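PDB 3IR4: glutaredoxin 2 from Salmonella enterica subsp. enterica serovar Typhimurium, which binds glutathione and, as a glutaredoxin with a glutathione S-transferase-like fold, probably catalyses glutathione-dependent thiol-disulfide exchange. Local coordinates for residues 35-40 and 119-124; 156-161 and 194-199. All blocks are in the same frame, centred on the assembly; numbering follows the deposited sequence.

Contact 1 (35-40 and 119-124)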
ATOM      1  N   GLN A  35       0.628  -0.648  16.850  1.00  5.15           N
ATOM      2  CA  GLN A  35       0.041   0.670  17.100  1.00  5.57           C
ATOM      3  C   GLN A  35       0.902   1.749  16.464  1.00  5.09           C
ATOM      4  O   GLN A  35       2.130   1.691  16.509  1.00  5.22           O
ATOM      5  CB  GLN A  35      -0.130   0.970  18.590  1.00  6.26           C
ATOM      6  CG  GLN A  35      -1.120   0.056  19.273  1.00  8.31           C
ATOM      7  CD  GLN A  35      -2.501   0.171  18.644  1.00 11.68           C
ATOM      8  OE1 GLN A  35      -2.950  -0.733  17.928  1.00 14.40           O
ATOM      9  NE2 GLN A  35      -3.140   1.323  18.846  1.00 10.95           N
ATOM     10  N   ASN A  36       0.247   2.769  15.895  1.00  4.41           N
ATOM     11  CA  ASN A  36       0.997   3.777  15.163  1.00  5.25           C
ATOM     12  C   ASN A  36       1.951   4.594  16.021  1.00  5.87           C
ATOM     13  O   ASN A  36       2.931   5.119  15.497  1.00  7.36           O
ATOM     14  CB  ASN A  36       0.050   4.689  14.402  1.00  5.37           C
ATOM     15  CG  ASN A  36       0.737   5.470  13.290  1.00  5.89           C
ATOM     16  OD1 ASN A  36       0.826   6.703  13.362  1.00  7.57           O
ATOM     17  ND2 ASN A  36       1.231   4.776  12.257  1.00  7.73           N
ATOM     18  N   ASP A  37       1.678   4.683  17.324  1.00  6.03           N
ATOM     19  CA  ASP A  37       2.547   5.398  18.259  1.00  7.04           C
ATOM     20  C   ASP A  37       3.565   4.502  18.967  1.00  7.16           C
ATOM     21  O   ASP A  37       4.271   4.970  19.845  1.00  8.65           O
ATOM     22  CB  ASP A  37       1.706   6.180  19.293  1.00  7.34           C
ATOM     23  CG  ASP A  37       0.810   5.299  20.168  1.00  8.09           C
ATOM     24  OD1 ASP A  37       0.304   5.797  21.223  1.00 10.69           O
ATOM     25  OD2 ASP A  37       0.582   4.124  19.818  1.00  7.68           O
ATOM     26  N   ASP A  38       3.678   3.240  18.553  1.00  6.28           N
ATOM     27  CA  ASP A  38       4.585   2.313  19.226  1.00  6.61           C
ATOM     28  C   ASP A  38       5.990   2.415  18.665  1.00  6.84           C
ATOM     29  O   ASP A  38       6.293   1.889  17.613  1.00  7.32           O
ATOM     30  CB  ASP A  38       4.049   0.886  19.106  1.00  6.66           C
ATOM     31  CG  ASP A  38       4.947  -0.162  19.744  1.00  7.83           C
ATOM     32  OD1 ASP A  38       5.997   0.187  20.309  1.00  8.29           O
ATOM     33  OD2 ASP A  38       4.548  -1.337  19.657  1.00  9.75           O
ATOM     34  N   GLU A  39       6.844   3.147  19.369  1.00  6.95           N
ATOM     35  CA  GLU A  39       8.242   3.277  18.996  1.00  8.04           C
ATOM     36  C   GLU A  39       9.066   2.076  19.461  1.00  7.81           C
ATOM     37  O   GLU A  39       9.943   1.592  18.738  1.00  7.70           O
ATOM     38  CB  GLU A  39       8.812   4.562  19.607  1.00  9.13           C
ATOM     39  CG  GLU A  39      10.271   4.809  19.246  1.00 12.05           C
ATOM     40  CD  GLU A  39      10.851   6.097  19.814  1.00 16.09           C
ATOM     41  OE1 GLU A  39      12.024   6.382  19.521  1.00 20.12           O
ATOM     42  OE2 GLU A  39      10.144   6.828  20.533  1.00 22.29           O
ATOM     43  N   ALA A  40       8.763   1.567  20.652  1.00  8.16           N
ATOM     44  CA  ALA A  40       9.571   0.525  21.282  1.00  9.10           C
ATOM     45  C   ALA A  40       9.626  -0.791  20.524  1.00  7.98           C
ATOM     46  O   ALA A  40      10.695  -1.359  20.371  1.00  9.08           O
ATOM     47  CB  ALA A  40       9.121   0.299  22.748  1.00 11.21           C
ATOM     48  N   PRO A 119      -7.165   5.907  20.997  1.00  7.40           N
ATOM     49  CA  PRO A 119      -7.151   7.334  20.774  1.00  7.50           C
ATOM     50  C   PRO A 119      -5.739   7.929  20.694  1.00  5.73           C
ATOM     51  O   PRO A 119      -5.496   8.825  19.903  1.00  6.09           O
ATOM     52  CB  PRO A 119      -7.925   7.864  21.993  1.00  7.60           C
ATOM     53  CG  PRO A 119      -8.895   6.751  22.316  1.00  8.77           C
ATOM     54  CD  PRO A 119      -8.156   5.502  22.020  1.00  8.50           C
ATOM     55  N   ALA A 120      -4.822   7.458  21.526  1.00  5.50           N
ATOM     56  CA  ALA A 120      -3.462   7.993  21.514  1.00  5.58           C
ATOM     57  C   ALA A 120      -2.774   7.749  20.172  1.00  5.25           C
ATOM     58  O   ALA A 120      -2.080   8.617  19.664  1.00  5.66           O
ATOM     59  CB  ALA A 120      -2.630   7.418  22.651  1.00  7.52           C
ATOM     60  N   ALA A 121      -2.926   6.554  19.612  1.00  5.09           N
ATOM     61  CA  ALA A 121      -2.307   6.221  18.334  1.00  5.68           C
ATOM     62  C   ALA A 121      -2.861   7.052  17.201  1.00  5.03           C
ATOM     63  O   ALA A 121      -2.126   7.533  16.352  1.00  5.18           O
ATOM     64  CB  ALA A 121      -2.470   4.756  18.029  1.00  6.96           C
ATOM     65  N   ARG A 122      -4.169   7.287  17.211  1.00  5.00           N
ATOM     66  CA  ARG A 122      -4.799   8.077  16.178  1.00  4.49           C
ATOM     67  C   ARG A 122      -4.331   9.539  16.273  1.00  4.63           C
ATOM     68  O   ARG A 122      -4.005  10.146  15.268  1.00  5.44           O
ATOM     69  CB  ARG A 122      -6.303   7.971  16.261  1.00  4.59           C
ATOM     70  CG  ARG A 122      -7.005   8.559  15.078  1.00  4.81           C
ATOM     71  CD  ARG A 122      -8.526   8.349  15.132  1.00  3.91           C
ATOM     72  NE  ARG A 122      -8.923   6.945  15.180  1.00  4.69           N
ATOM     73  CZ  ARG A 122      -9.060   6.171  14.108  1.00  4.62           C
ATOM     74  NH1 ARG A 122      -8.863   6.633  12.882  1.00  5.44           N
ATOM     75  NH2 ARG A 122      -9.410   4.903  14.268  1.00  5.08           N
ATOM     76  N   GLN A 123      -4.279  10.082  17.497  1.00  4.99           N
ATOM     77  CA  GLN A 123      -3.815  11.448  17.675  1.00  5.30           C
ATOM     78  C   GLN A 123      -2.375  11.614  17.214  1.00  5.67           C
ATOM     79  O   GLN A 123      -1.993  12.642  16.610  1.00  6.12           O
ATOM     80  CB  GLN A 123      -3.964  11.901  19.120  1.00  7.09           C
ATOM     81  CG  GLN A 123      -3.476  13.339  19.333  1.00  9.94           C
ATOM     82  CD  GLN A 123      -3.527  13.732  20.775  1.00 15.40           C
ATOM     83  OE1 GLN A 123      -2.499  13.804  21.439  1.00 22.16           O
ATOM     84  NE2 GLN A 123      -4.713  13.942  21.280  1.00 17.52           N
ATOM     85  N   TYR A 124      -1.531  10.633  17.548  1.00  5.79           N
ATOM     86  CA  TYR A 124      -0.120  10.633  17.145  1.00  5.77           C
ATOM     87  C   TYR A 124       0.008  10.795  15.626  1.00  5.11           C
ATOM     88  O   TYR A 124       0.789  11.605  15.133  1.00  5.31           O
ATOM     89  CB  TYR A 124       0.535   9.332  17.601  1.00  5.85           C
ATOM     90  CG  TYR A 124       1.958   9.165  17.164  1.00  6.82           C
ATOM     91  CD1 TYR A 124       2.254   8.549  15.953  1.00  8.24           C
ATOM     92  CD2 TYR A 124       3.005   9.532  17.969  1.00 10.21           C
ATOM     93  CE1 TYR A 124       3.552   8.348  15.539  1.00 12.21           C
ATOM     94  CE2 TYR A 124       4.314   9.370  17.546  1.00 12.97           C
ATOM     95  CZ  TYR A 124       4.579   8.773  16.318  1.00 12.25           C
ATOM     96  OH  TYR A 124       5.860   8.530  15.841  1.00 19.15           O
TER
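Asp37 lies over one face of the Tyr124 ring: its CA is 3.9 Å from the ring centroid and 12° off the normal, the geometry of a CH-pi contact. The CB of Asp37 sits over the same face, 3.7 Å from Tyr124 CG. Asn36 meets the ring differently. Its OD1 reaches the ring edge in plane, 3.5 Å from Tyr124 CD1, with the amide turned 72° from the ring, while its backbone O approaches Tyr124 CE1 obliquely and accepts a hydrogen bond from Lys49 NZ. Tyr124 CG is anti to the backbone N (chi1 176°), and the ring beyond it lies under Asp37.

The tight part continues to buried Ala121, whose CB lies 3.6 Å from Asp37 OD2. The looser, solvent side is at Asp37 OD1, which comes to 3.6 Å from CB of exposed Ala120; the carboxylate makes no hydrogen bond to residues 119-124.

Residues 35-38 form a type I turn after strand 30-33 of the thioredoxin-like domain, and helix 119-133 belongs to the helical domain. Tyr124, hydrogen-bonded through OH to Lys128, also touches glutathione, so the contact marks an interdomain glutathione site of a GST-like fold.

Contact 2 (156-161 and 194-199); sequences LLDKLI and PTKVAD
Leu157 and Val197 meet where two helices of the all-helical, GST-type C-terminal domain pack together, the C-terminal part of helix 143-160 against the first turn of helix 195-208. The short axes approach to 8.1 Å at 69°, and Asp158 and Val197 are the nearest pair by CA.

Leu157 contributes a methyl at the buried side: CD2 is 4.2 Å from Val197 CG2, the two side chains roughly perpendicular. The same leucine packs on Trp92 of helix 87-97 and Leu182 of helix 173-185, which ties the pair into the domain core.

Asp158 has the largest share of the contact. Its CG stands anti to the backbone N, and the carboxylate beyond it lies at the start of the second helix. There OD1 accepts a weak hydrogen bond from Lys196 N at 2.8 Å, bent to an N-H...O angle of 128°. A second bond to the same OD1, from Val197 N at 3.3 Å and 142°, is also weak. Both N-H groups belong to the first helical turn, where the helix dipole would probably favour a negative partner. Pro194, at the N-cap position, passes the aspartate pointing the other way, its CB 3.2 Å from Asp158 OD1. The extended Lys196 chain lies across Asp158, nearly perpendicular to it, and brings CD to 3.2 Å from Asp158 O. Asp158 OD2 and Lys196 NZ do not touch directly; one water donates to OD2 and accepts from NZ at 3.0 Å.

Ile161 completes the apolar side: its CD1 packs against CG2 of Val197 and sits 3.7 Å from Val197 CA.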
ATOM      1  N   LEU A 156      -5.828   7.975 -17.997  1.00  7.59           N
ATOM      2  CA  LEU A 156      -4.592   7.662 -18.734  1.00  7.35           C
ATOM      3  C   LEU A 156      -4.102   6.284 -18.290  1.00  7.17           C
ATOM      4  O   LEU A 156      -3.735   5.460 -19.105  1.00  7.76           O
ATOM      5  CB  LEU A 156      -3.525   8.735 -18.548  1.00  8.06           C
ATOM      6  CG  LEU A 156      -2.164   8.418 -19.203  1.00  9.61           C
ATOM      7  CD1 LEU A 156      -2.252   8.187 -20.713  1.00 12.73           C
ATOM      8  CD2 LEU A 156      -1.163   9.531 -18.902  1.00 12.21           C
ATOM      9  N   LEU A 157      -4.061   6.047 -16.979  1.00  6.78           N
ATOM     10  CA  LEU A 157      -3.615   4.760 -16.472  1.00  5.43           C
ATOM     11  C   LEU A 157      -4.371   3.601 -17.122  1.00  6.00           C
ATOM     12  O   LEU A 157      -3.802   2.572 -17.480  1.00  6.67           O
ATOM     13  CB  LEU A 157      -3.766   4.656 -14.948  1.00  5.71           C
ATOM     14  CG  LEU A 157      -3.307   3.332 -14.327  1.00  6.27           C
ATOM     15  CD1 LEU A 157      -1.816   3.130 -14.446  1.00  8.22           C
ATOM     16  CD2 LEU A 157      -3.749   3.262 -12.855  1.00  6.11           C
ATOM     17  N   ASP A 158      -5.656   3.792 -17.311  1.00  5.87           N
ATOM     18  CA  ASP A 158      -6.499   2.793 -17.937  1.00  6.42           C
ATOM     19  C   ASP A 158      -5.942   2.292 -19.268  1.00  6.29           C
ATOM     20  O   ASP A 158      -6.071   1.127 -19.607  1.00  8.60           O
ATOM     21  CB  ASP A 158      -7.891   3.401 -18.150  1.00  6.27           C
ATOM     22  CG  ASP A 158      -8.918   2.382 -18.579  1.00  8.06           C
ATOM     23  OD1 ASP A 158      -9.263   1.528 -17.739  1.00  8.75           O
ATOM     24  OD2 ASP A 158      -9.422   2.486 -19.733  1.00 10.79           O
ATOM     25  N   LYS A 159      -5.401   3.213 -20.046  1.00  6.52           N
ATOM     26  CA  LYS A 159      -4.858   2.876 -21.364  1.00  7.37           C
ATOM     27  C   LYS A 159      -3.508   2.166 -21.305  1.00  8.06           C
ATOM     28  O   LYS A 159      -3.074   1.569 -22.287  1.00  9.71           O
ATOM     29  CB  LYS A 159      -4.776   4.151 -22.189  1.00  7.88           C
ATOM     30  CG  LYS A 159      -6.159   4.810 -22.381  1.00  9.40           C
ATOM     31  CD  LYS A 159      -6.088   6.086 -23.157  1.00 11.27           C
ATOM     32  CE  LYS A 159      -7.467   6.745 -23.312  1.00 13.29           C
ATOM     33  NZ  LYS A 159      -8.107   7.119 -22.000  1.00 15.30           N
ATOM     34  N   LEU A 160      -2.856   2.208 -20.154  1.00  7.38           N
ATOM     35  CA  LEU A 160      -1.533   1.640 -19.943  1.00  7.51           C
ATOM     36  C   LEU A 160      -1.546   0.272 -19.286  1.00  7.89           C
ATOM     37  O   LEU A 160      -0.564  -0.455 -19.391  1.00  9.90           O
ATOM     38  CB  LEU A 160      -0.677   2.579 -19.099  1.00  8.29           C
ATOM     39  CG  LEU A 160      -0.592   4.034 -19.581  1.00 10.13           C
ATOM     40  CD1 LEU A 160       0.306   4.807 -18.597  1.00 11.90           C
ATOM     41  CD2 LEU A 160      -0.180   4.171 -21.069  1.00 13.69           C
ATOM     42  N   ILE A 161      -2.627  -0.093 -18.606  1.00  7.18           N
ATOM     43  CA  ILE A 161      -2.690  -1.395 -17.959  1.00  6.53           C
ATOM     44  C   ILE A 161      -2.902  -2.469 -19.018  1.00  5.89           C
ATOM     45  O   ILE A 161      -3.945  -2.533 -19.649  1.00  6.77           O
ATOM     46  CB  ILE A 161      -3.791  -1.456 -16.900  1.00  5.84           C
ATOM     47  CG1 ILE A 161      -3.535  -0.425 -15.795  1.00  7.18           C
ATOM     48  CG2 ILE A 161      -3.903  -2.857 -16.301  1.00  7.18           C
ATOM     49  CD1 ILE A 161      -4.724  -0.287 -14.833  1.00  8.42           C
ATOM     50  N   PRO A 194     -12.023   3.838 -14.146  1.00  5.23           N
ATOM     51  CA  PRO A 194     -12.143   3.265 -15.480  1.00  5.66           C
ATOM     52  C   PRO A 194     -12.120   1.742 -15.418  1.00  5.44           C
ATOM     53  O   PRO A 194     -11.597   1.172 -14.474  1.00  7.14           O
ATOM     54  CB  PRO A 194     -10.909   3.836 -16.212  1.00  6.84           C
ATOM     55  CG  PRO A 194     -10.584   5.068 -15.483  1.00  7.26           C
ATOM     56  CD  PRO A 194     -10.837   4.699 -14.046  1.00  5.38           C
ATOM     57  N   THR A 195     -12.669   1.108 -16.442  1.00  5.84           N
ATOM     58  CA  THR A 195     -12.857  -0.364 -16.496  1.00  6.85           C
ATOM     59  C   THR A 195     -11.578  -1.153 -16.246  1.00  5.87           C
ATOM     60  O   THR A 195     -11.579  -2.054 -15.414  1.00  6.13           O
ATOM     61  CB  THR A 195     -13.440  -0.773 -17.840  1.00  8.19           C
ATOM     62  OG1 THR A 195     -14.692  -0.128 -17.979  1.00 12.66           O
ATOM     63  CG2 THR A 195     -13.589  -2.314 -17.955  1.00 11.22           C
ATOM     64  N   LYS A 196     -10.514  -0.850 -16.989  1.00  5.13           N
ATOM     65  CA  LYS A 196      -9.300  -1.656 -16.862  1.00  6.10           C
ATOM     66  C   LYS A 196      -8.657  -1.434 -15.491  1.00  5.30           C
ATOM     67  O   LYS A 196      -8.070  -2.360 -14.916  1.00  4.84           O
ATOM     68  CB  LYS A 196      -8.289  -1.363 -17.960  1.00  7.29           C
ATOM     69  CG  LYS A 196      -8.808  -1.764 -19.327  1.00 12.56           C
ATOM     70  CD  LYS A 196      -7.950  -1.368 -20.477  1.00 17.78           C
ATOM     71  CE  LYS A 196      -8.691  -1.572 -21.802  1.00 21.09           C
ATOM     72  NZ  LYS A 196      -7.779  -1.246 -22.887  1.00 24.04           N
ATOM     73  N   VAL A 197      -8.730  -0.208 -14.962  1.00  4.35           N
ATOM     74  CA  VAL A 197      -8.182   0.080 -13.660  1.00  4.63           C
ATOM     75  C   VAL A 197      -8.942  -0.707 -12.606  1.00  4.14           C
ATOM     76  O   VAL A 197      -8.346  -1.332 -11.740  1.00  4.43           O
ATOM     77  CB  VAL A 197      -8.185   1.582 -13.341  1.00  4.36           C
ATOM     78  CG1 VAL A 197      -7.536   1.803 -11.970  1.00  5.61           C
ATOM     79  CG2 VAL A 197      -7.490   2.402 -14.437  1.00  5.86           C
ATOM     80  N   ALA A 198     -10.270  -0.662 -12.683  1.00  4.63           N
ATOM     81  CA  ALA A 198     -11.114  -1.401 -11.734  1.00  4.80           C
ATOM     82  C   ALA A 198     -10.870  -2.895 -11.796  1.00  4.43           C
ATOM     83  O   ALA A 198     -10.795  -3.578 -10.768  1.00  4.68           O
ATOM     84  CB  ALA A 198     -12.594  -1.124 -11.968  1.00  6.05           C
ATOM     85  N   ASP A 199     -10.735  -3.432 -13.016  1.00  4.21           N
ATOM     86  CA  ASP A 199     -10.478  -4.872 -13.170  1.00  4.27           C
ATOM     87  C   ASP A 199      -9.140  -5.299 -12.591  1.00  3.96           C
ATOM     88  O   ASP A 199      -9.014  -6.360 -12.011  1.00  4.57           O
ATOM     89  CB  ASP A 199     -10.520  -5.270 -14.637  1.00  5.01           C
ATOM     90  CG  ASP A 199     -11.889  -5.267 -15.236  1.00  6.98           C
ATOM     91  OD1 ASP A 199     -12.891  -5.163 -14.508  1.00  9.25           O
ATOM     92  OD2 ASP A 199     -11.964  -5.457 -16.475  1.00  9.19           O
TER
HETATM   93  O   HOH W   1      -8.299   1.648 -22.271  1.00 17.68           O

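In the fold
The two contacts lie on opposite sides of the chain's centre, 36 Å apart between centres and about 25 Å between nearest atoms, and contact 1 is complete in sequence before contact 2 begins. Contact 1 joins the thioredoxin-like and helical domains, whereas contact 2 lies wholly within the helical domain. Their relation to the ligand differs accordingly: in contact 1 the Tyr124 side chain is about 4 Å from bound glutathione, whose pocket also includes Cys12, Lys49 and Lys128, while contact 2 contains no residue of that pocket. Cys12 and Cys15 form a CxxC pattern, probably the redox motif, and the Asn36 side chain is close to it but not in contact.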